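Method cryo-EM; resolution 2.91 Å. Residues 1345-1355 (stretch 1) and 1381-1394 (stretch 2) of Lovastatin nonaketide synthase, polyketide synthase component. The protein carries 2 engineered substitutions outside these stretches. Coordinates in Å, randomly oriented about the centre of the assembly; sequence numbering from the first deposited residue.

Stretch 1 (1345-1355) SAKEGRHLWYD
Stretch 2 (1381-1394) LVQRVGQHLLPTVR

Stretch 1 continues a helix that begins earlier in the chain and packs against a broken one: the helix running through 1381-1386 gives way to a second short one, with the chain bending near His1388 (phi/psi -139/21). The first helix runs nearly antiparallel to the 1381-1386 segment (157°, axes 11.7 Å apart) and crosses the second short helix at 115°, with the axes 9.7 Å apart. The nearest CA pairs are Ala1346 with Leu1390 (CA to CA 5.9 Å) and Arg1350 with Gly1386 (CA to CA 6.7 Å). The contact buries 384 Å², summed over both sides, and contains no hydrogen bond between the stretches; it is made by packing.

Ala1346 and Arg1350, both buried, are the stretch 1 residues most covered by stretch 2. Ala1346 is the small knob at one end. Ala1346 CB sits in a hollow lined by Val1393 CG2 at 3.7 Å, Leu1389 CD2 at 3.8 Å and Leu1390 CD1 at 3.9 Å, an aliphatic wall suited to a methyl. Leu1389 (chi1 p, chi2 t) and Val1393 (chi1 t) direct their CA-to-CB bonds toward the first helix, whereas Leu1390 (m, p) starts sideways and its end comes nearer.

One helical turn on, Arg1350 (m, t, p; chi4 -172°) fills the groove at the break. Arg1350 CD lies 4.1 Å from Leu1389 CD2, and one guanidinium face is covered by backbone, with Arg1350 NH1 3.2 Å from Gly1386 C and 3.3 Å from Gln1387 N. Gly1386 leaves the necessary space: an ideal CB there would sit 2.2 Å from Arg1350 NE, a clash. Gln1387 CG lies 3.5 Å from Arg1350 NH1. Within its own helix, Arg1350 NH2 donates a weak hydrogen bond to Tyr1354 OH (2.9 Å). Tyr1354 (chi1 m) extends the packing toward the start of stretch 2, Tyr1354 OH lying 4.0 Å from Val1382 CG1.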

ATOM      1  N   SER A1345      14.161 -24.266  86.262  1.00197.83           N
ATOM      2  CA  SER A1345      15.558 -24.046  85.917  1.00197.83           C
ATOM      3  C   SER A1345      15.746 -23.044  84.786  1.00197.83           C
ATOM      4  O   SER A1345      16.762 -22.350  84.763  1.00197.83           O
ATOM      5  CB  SER A1345      16.211 -25.376  85.546  1.00197.83           C
ATOM      6  OG  SER A1345      16.119 -26.297  86.618  1.00197.83           O
ATOM      7  N   ALA A1346      14.816 -22.950  83.835  1.00196.34           N
ATOM      8  CA  ALA A1346      14.943 -21.929  82.798  1.00196.34           C
ATOM      9  C   ALA A1346      14.845 -20.531  83.400  1.00196.34           C
ATOM     10  O   ALA A1346      15.665 -19.648  83.107  1.00196.34           O
ATOM     11  CB  ALA A1346      13.867 -22.137  81.733  1.00196.34           C
ATOM     12  N   LYS A1347      13.845 -20.315  84.258  1.00195.52           N
ATOM     13  CA  LYS A1347      13.727 -19.032  84.937  1.00195.52           C
ATOM     14  C   LYS A1347      14.887 -18.806  85.895  1.00195.52           C
ATOM     15  O   LYS A1347      15.325 -17.667  86.075  1.00195.52           O
ATOM     16  CB  LYS A1347      12.392 -18.948  85.673  1.00195.52           C
ATOM     17  CG  LYS A1347      11.192 -18.952  84.739  1.00195.52           C
ATOM     18  CD  LYS A1347       9.895 -18.693  85.482  1.00195.52           C
ATOM     19  CE  LYS A1347       8.722 -18.598  84.520  1.00195.52           C
ATOM     20  NZ  LYS A1347       7.450 -18.267  85.218  1.00195.52           N
ATOM     21  N   GLU A1348      15.410 -19.872  86.508  1.00194.97           N
ATOM     22  CA  GLU A1348      16.603 -19.724  87.334  1.00194.97           C
ATOM     23  C   GLU A1348      17.816 -19.336  86.498  1.00194.97           C
ATOM     24  O   GLU A1348      18.662 -18.567  86.960  1.00194.97           O
ATOM     25  CB  GLU A1348      16.879 -21.016  88.100  1.00194.97           C
ATOM     26  CG  GLU A1348      15.929 -21.257  89.260  1.00194.97           C
ATOM     27  CD  GLU A1348      16.114 -22.623  89.890  1.00194.97           C
ATOM     28  OE1 GLU A1348      16.987 -23.383  89.422  1.00194.97           O
ATOM     29  OE2 GLU A1348      15.384 -22.938  90.855  1.00194.97           O
ATOM     30  N   GLY A1349      17.921 -19.856  85.276  1.00195.06           N
ATOM     31  CA  GLY A1349      19.000 -19.448  84.394  1.00195.06           C
ATOM     32  C   GLY A1349      18.896 -17.988  84.004  1.00195.06           C
ATOM     33  O   GLY A1349      19.897 -17.267  83.981  1.00195.06           O
ATOM     34  N   ARG A1350      17.682 -17.531  83.689  1.00193.06           N
ATOM     35  CA  ARG A1350      17.495 -16.109  83.415  1.00193.06           C
ATOM     36  C   ARG A1350      17.769 -15.262  84.653  1.00193.06           C
ATOM     37  O   ARG A1350      18.282 -14.141  84.543  1.00193.06           O
ATOM     38  CB  ARG A1350      16.081 -15.849  82.898  1.00193.06           C
ATOM     39  CG  ARG A1350      15.739 -16.600  81.625  1.00193.06           C
ATOM     40  CD  ARG A1350      14.504 -16.017  80.960  1.00193.06           C
ATOM     41  NE  ARG A1350      14.792 -14.761  80.275  1.00193.06           N
ATOM     42  CZ  ARG A1350      13.871 -13.969  79.744  1.00193.06           C
ATOM     43  NH1 ARG A1350      12.583 -14.260  79.814  1.00193.06           N
ATOM     44  NH2 ARG A1350      14.252 -12.855  79.127  1.00193.06           N
ATOM     45  N   HIS A1351      17.432 -15.772  85.837  1.00194.38           N
ATOM     46  CA  HIS A1351      17.697 -15.063  87.079  1.00194.38           C
ATOM     47  C   HIS A1351      19.166 -15.098  87.475  1.00194.38           C
ATOM     48  O   HIS A1351      19.594 -14.259  88.271  1.00194.38           O
ATOM     49  CB  HIS A1351      16.836 -15.644  88.202  1.00194.38           C
ATOM     50  CG  HIS A1351      15.426 -15.143  88.193  1.00194.38           C
ATOM     51  ND1 HIS A1351      14.568 -15.355  87.136  1.00194.38           N
ATOM     52  CD2 HIS A1351      14.728 -14.429  89.108  1.00194.38           C
ATOM     53  CE1 HIS A1351      13.399 -14.798  87.402  1.00194.38           C
ATOM     54  NE2 HIS A1351      13.470 -14.230  88.592  1.00194.38           N
ATOM     55  N   LEU A1352      19.947 -16.034  86.931  1.00193.51           N
ATOM     56  CA  LEU A1352      21.395 -15.947  87.067  1.00193.51           C
ATOM     57  C   LEU A1352      21.914 -14.600  86.596  1.00193.51           C
ATOM     58  O   LEU A1352      23.075 -14.272  86.854  1.00193.51           O
ATOM     59  CB  LEU A1352      22.091 -17.060  86.275  1.00193.51           C
ATOM     60  CG  LEU A1352      21.784 -18.513  86.645  1.00193.51           C
ATOM     61  CD1 LEU A1352      22.621 -19.465  85.801  1.00193.51           C
ATOM     62  CD2 LEU A1352      22.005 -18.783  88.123  1.00193.51           C
ATOM     63  N   TRP A1353      21.092 -13.837  85.892  1.00192.93           N
ATOM     64  CA  TRP A1353      21.329 -12.430  85.625  1.00192.93           C
ATOM     65  C   TRP A1353      20.303 -11.538  86.301  1.00192.93           C
ATOM     66  O   TRP A1353      20.658 -10.474  86.812  1.00192.93           O
ATOM     67  CB  TRP A1353      21.312 -12.172  84.111  1.00192.93           C
ATOM     68  CG  TRP A1353      22.192 -13.099  83.316  1.00192.93           C
ATOM     69  CD1 TRP A1353      22.119 -14.463  83.264  1.00192.93           C
ATOM     70  CD2 TRP A1353      23.257 -12.724  82.434  1.00192.93           C
ATOM     71  NE1 TRP A1353      23.080 -14.958  82.419  1.00192.93           N
ATOM     72  CE2 TRP A1353      23.790 -13.911  81.893  1.00192.93           C
ATOM     73  CE3 TRP A1353      23.812 -11.500  82.051  1.00192.93           C
ATOM     74  CZ2 TRP A1353      24.854 -13.911  80.996  1.00192.93           C
ATOM     75  CZ3 TRP A1353      24.867 -11.502  81.159  1.00192.93           C
ATOM     76  CH2 TRP A1353      25.377 -12.699  80.641  1.00192.93           C
ATOM     77  N   TYR A1354      19.037 -11.958  86.349  1.00194.28           N
ATOM     78  CA  TYR A1354      17.975 -11.131  86.909  1.00194.28           C
ATOM     79  C   TYR A1354      17.846 -11.254  88.424  1.00194.28           C
ATOM     80  O   TYR A1354      17.048 -10.522  89.020  1.00194.28           O
ATOM     81  CB  TYR A1354      16.621 -11.482  86.272  1.00194.28           C
ATOM     82  CG  TYR A1354      16.610 -11.572  84.757  1.00194.28           C
ATOM     83  CD1 TYR A1354      17.655 -11.070  83.991  1.00194.28           C
ATOM     84  CD2 TYR A1354      15.540 -12.157  84.094  1.00194.28           C
ATOM     85  CE1 TYR A1354      17.637 -11.157  82.612  1.00194.28           C
ATOM     86  CE2 TYR A1354      15.511 -12.243  82.716  1.00194.28           C
ATOM     87  CZ  TYR A1354      16.562 -11.742  81.980  1.00194.28           C
ATOM     88  OH  TYR A1354      16.536 -11.830  80.607  1.00194.28           O
ATOM     89  N   ASP A1355      18.595 -12.154  89.060  1.00193.28           N
ATOM     90  CA  ASP A1355      18.461 -12.353  90.502  1.00193.28           C
ATOM     91  C   ASP A1355      18.645 -11.082  91.320  1.00193.28           C
ATOM     92  O   ASP A1355      17.835 -10.848  92.232  1.00193.28           O
ATOM     93  CB  ASP A1355      19.466 -13.412  90.981  1.00193.28           C
ATOM     94  CG  ASP A1355      18.881 -14.810  90.997  1.00193.28           C
ATOM     95  OD1 ASP A1355      17.709 -14.965  91.398  1.00193.28           O
ATOM     96  OD2 ASP A1355      19.596 -15.758  90.605  1.00193.28           O
ATOM     97  N   LEU A1381      17.650 -10.518  71.232  1.00187.97           N
ATOM     98  CA  LEU A1381      17.650 -11.975  71.181  1.00187.97           C
ATOM     99  C   LEU A1381      17.643 -12.568  72.578  1.00187.97           C
ATOM    100  O   LEU A1381      17.008 -13.601  72.815  1.00187.97           O
ATOM    101  CB  LEU A1381      18.862 -12.476  70.405  1.00187.97           C
ATOM    102  CG  LEU A1381      18.727 -12.470  68.887  1.00187.97           C
ATOM    103  CD1 LEU A1381      20.055 -12.812  68.261  1.00187.97           C
ATOM    104  CD2 LEU A1381      17.653 -13.452  68.436  1.00187.97           C
ATOM    105  N   VAL A1382      18.353 -11.941  73.515  1.00190.53           N
ATOM    106  CA  VAL A1382      18.291 -12.404  74.898  1.00190.53           C
ATOM    107  C   VAL A1382      16.841 -12.449  75.351  1.00190.53           C
ATOM    108  O   VAL A1382      16.363 -13.465  75.867  1.00190.53           O
ATOM    109  CB  VAL A1382      19.138 -11.496  75.810  1.00190.53           C
ATOM    110  CG1 VAL A1382      18.817 -11.764  77.275  1.00190.53           C
ATOM    111  CG2 VAL A1382      20.617 -11.695  75.537  1.00190.53           C
ATOM    112  N   GLN A1383      16.110 -11.360  75.120  1.00192.26           N
ATOM    113  CA  GLN A1383      14.696 -11.311  75.480  1.00192.26           C
ATOM    114  C   GLN A1383      13.915 -12.410  74.766  1.00192.26           C
ATOM    115  O   GLN A1383      13.209 -13.206  75.400  1.00192.26           O
ATOM    116  CB  GLN A1383      14.125  -9.938  75.121  1.00192.26           C
ATOM    117  CG  GLN A1383      13.229  -9.316  76.175  1.00192.26           C
ATOM    118  CD  GLN A1383      12.676  -7.973  75.737  1.00192.26           C
ATOM    119  OE1 GLN A1383      12.488  -7.726  74.547  1.00192.26           O
ATOM    120  NE2 GLN A1383      12.419  -7.094  76.700  1.00192.26           N
ATOM    121  N   ARG A1384      14.049 -12.475  73.440  1.00191.70           N
ATOM    122  CA  ARG A1384      13.228 -13.349  72.611  1.00191.70           C
ATOM    123  C   ARG A1384      13.486 -14.828  72.855  1.00191.70           C
ATOM    124  O   ARG A1384      12.592 -15.643  72.606  1.00191.70           O
ATOM    125  CB  ARG A1384      13.466 -13.034  71.130  1.00191.70           C
ATOM    126  CG  ARG A1384      12.518 -12.003  70.525  1.00191.70           C
ATOM    127  CD  ARG A1384      12.290 -10.798  71.427  1.00191.70           C
ATOM    128  NE  ARG A1384      11.207 -11.029  72.375  1.00191.70           N
ATOM    129  CZ  ARG A1384       9.919 -11.007  72.061  1.00191.70           C
ATOM    130  NH1 ARG A1384       9.511 -10.761  70.827  1.00191.70           N
ATOM    131  NH2 ARG A1384       9.015 -11.242  73.008  1.00191.70           N
ATOM    132  N   VAL A1385      14.674 -15.196  73.326  1.00191.29           N
ATOM    133  CA  VAL A1385      14.999 -16.602  73.531  1.00191.29           C
ATOM    134  C   VAL A1385      14.768 -16.962  74.992  1.00191.29           C
ATOM    135  O   VAL A1385      14.302 -18.066  75.297  1.00191.29           O
ATOM    136  CB  VAL A1385      16.443 -16.917  73.095  1.00191.29           C
ATOM    137  CG1 VAL A1385      16.660 -16.499  71.643  1.00191.29           C
ATOM    138  CG2 VAL A1385      17.449 -16.249  74.020  1.00191.29           C
ATOM    139  N   GLY A1386      15.076 -16.041  75.908  1.00192.66           N
ATOM    140  CA  GLY A1386      14.797 -16.294  77.308  1.00192.66           C
ATOM    141  C   GLY A1386      13.313 -16.427  77.582  1.00192.66           C
ATOM    142  O   GLY A1386      12.896 -17.229  78.422  1.00192.66           O
ATOM    143  N   GLN A1387      12.491 -15.648  76.876  1.00193.27           N
ATOM    144  CA  GLN A1387      11.050 -15.780  77.029  1.00193.27           C
ATOM    145  C   GLN A1387      10.517 -17.083  76.452  1.00193.27           C
ATOM    146  O   GLN A1387       9.351 -17.413  76.698  1.00193.27           O
ATOM    147  CB  GLN A1387      10.350 -14.596  76.364  1.00193.27           C
ATOM    148  CG  GLN A1387      10.610 -13.270  77.052  1.00193.27           C
ATOM    149  CD  GLN A1387      10.099 -12.090  76.252  1.00193.27           C
ATOM    150  OE1 GLN A1387      10.123 -12.103  75.022  1.00193.27           O
ATOM    151  NE2 GLN A1387       9.631 -11.061  76.949  1.00193.27           N
ATOM    152  N   HIS A1388      11.329 -17.830  75.695  1.00192.31           N
ATOM    153  CA  HIS A1388      10.850 -19.034  75.029  1.00192.31           C
ATOM    154  C   HIS A1388      11.867 -20.170  75.094  1.00192.31           C
ATOM    155  O   HIS A1388      11.810 -21.099  74.280  1.00192.31           O
ATOM    156  CB  HIS A1388      10.501 -18.747  73.568  1.00192.31           C
ATOM    157  CG  HIS A1388       9.707 -17.493  73.371  1.00192.31           C
ATOM    158  ND1 HIS A1388      10.296 -16.254  73.241  1.00192.31           N
ATOM    159  CD2 HIS A1388       8.371 -17.286  73.290  1.00192.31           C
ATOM    160  CE1 HIS A1388       9.357 -15.338  73.083  1.00192.31           C
ATOM    161  NE2 HIS A1388       8.181 -15.938  73.110  1.00192.31           N
ATOM    162  N   LEU A1389      12.802 -20.124  76.044  1.00193.99           N
ATOM    163  CA  LEU A1389      13.767 -21.209  76.178  1.00193.99           C
ATOM    164  C   LEU A1389      13.211 -22.397  76.951  1.00193.99           C
ATOM    165  O   LEU A1389      13.879 -23.434  77.022  1.00193.99           O
ATOM    166  CB  LEU A1389      15.052 -20.715  76.857  1.00193.99           C
ATOM    167  CG  LEU A1389      15.143 -20.709  78.388  1.00193.99           C
ATOM    168  CD1 LEU A1389      16.593 -20.555  78.818  1.00193.99           C
ATOM    169  CD2 LEU A1389      14.300 -19.606  78.986  1.00193.99           C
ATOM    170  N   LEU A1390      12.011 -22.276  77.525  1.00195.46           N
ATOM    171  CA  LEU A1390      11.459 -23.370  78.323  1.00195.46           C
ATOM    172  C   LEU A1390      11.342 -24.658  77.519  1.00195.46           C
ATOM    173  O   LEU A1390      11.885 -25.689  77.952  1.00195.46           O
ATOM    174  CB  LEU A1390      10.111 -22.941  78.906  1.00195.46           C
ATOM    175  CG  LEU A1390      10.141 -21.976  80.097  1.00195.46           C
ATOM    176  CD1 LEU A1390      10.869 -20.683  79.758  1.00195.46           C
ATOM    177  CD2 LEU A1390       8.726 -21.681  80.566  1.00195.46           C
ATOM    178  N   PRO A1391      10.676 -24.680  76.362  1.00195.45           N
ATOM    179  CA  PRO A1391      10.660 -25.919  75.568  1.00195.45           C
ATOM    180  C   PRO A1391      12.040 -26.355  75.118  1.00195.45           C
ATOM    181  O   PRO A1391      12.299 -27.561  75.015  1.00195.45           O
ATOM    182  CB  PRO A1391       9.756 -25.564  74.379  1.00195.45           C
ATOM    183  CG  PRO A1391       9.795 -24.079  74.294  1.00195.45           C
ATOM    184  CD  PRO A1391       9.928 -23.595  75.704  1.00195.45           C
ATOM    185  N   THR A1392      12.939 -25.406  74.847  1.00196.24           N
ATOM    186  CA  THR A1392      14.291 -25.766  74.437  1.00196.24           C
ATOM    187  C   THR A1392      15.121 -26.252  75.617  1.00196.24           C
ATOM    188  O   THR A1392      16.029 -27.071  75.438  1.00196.24           O
ATOM    189  CB  THR A1392      14.972 -24.569  73.773  1.00196.24           C
ATOM    190  OG1 THR A1392      15.188 -23.537  74.744  1.00196.24           O
ATOM    191  CG2 THR A1392      14.110 -24.022  72.644  1.00196.24           C
ATOM    192  N   VAL A1393      14.827 -25.762  76.824  1.00197.34           N
ATOM    193  CA  VAL A1393      15.598 -26.162  77.996  1.00197.34           C
ATOM    194  C   VAL A1393      15.457 -27.656  78.250  1.00197.34           C
ATOM    195  O   VAL A1393      16.414 -28.313  78.678  1.00197.34           O
ATOM    196  CB  VAL A1393      15.171 -25.325  79.219  1.00197.34           C
ATOM    197  CG1 VAL A1393      15.437 -26.074  80.511  1.00197.34           C
ATOM    198  CG2 VAL A1393      15.914 -23.998  79.228  1.00197.34           C
ATOM    199  N   ARG A1394      14.275 -28.219  77.995  1.00198.50           N
ATOM    200  CA  ARG A1394      14.077 -29.661  78.089  1.00198.50           C
ATOM    201  C   ARG A1394      14.525 -30.400  76.832  1.00198.50           C
ATOM    202  O   ARG A1394      14.148 -31.562  76.642  1.00198.50           O
ATOM    203  CB  ARG A1394      12.609 -29.984  78.388  1.00198.50           C
ATOM    204  CG  ARG A1394      11.590 -29.290  77.495  1.00198.50           C
ATOM    205  CD  ARG A1394      10.184 -29.798  77.791  1.00198.50           C
ATOM    206  NE  ARG A1394       9.158 -29.099  77.025  1.00198.50           N
ATOM    207  CZ  ARG A1394       8.484 -28.038  77.452  1.00198.50           C
ATOM    208  NH1 ARG A1394       8.711 -27.505  78.642  1.00198.50           N
ATOM    209  NH2 ARG A1394       7.561 -27.497  76.665  1.00198.50           N
TER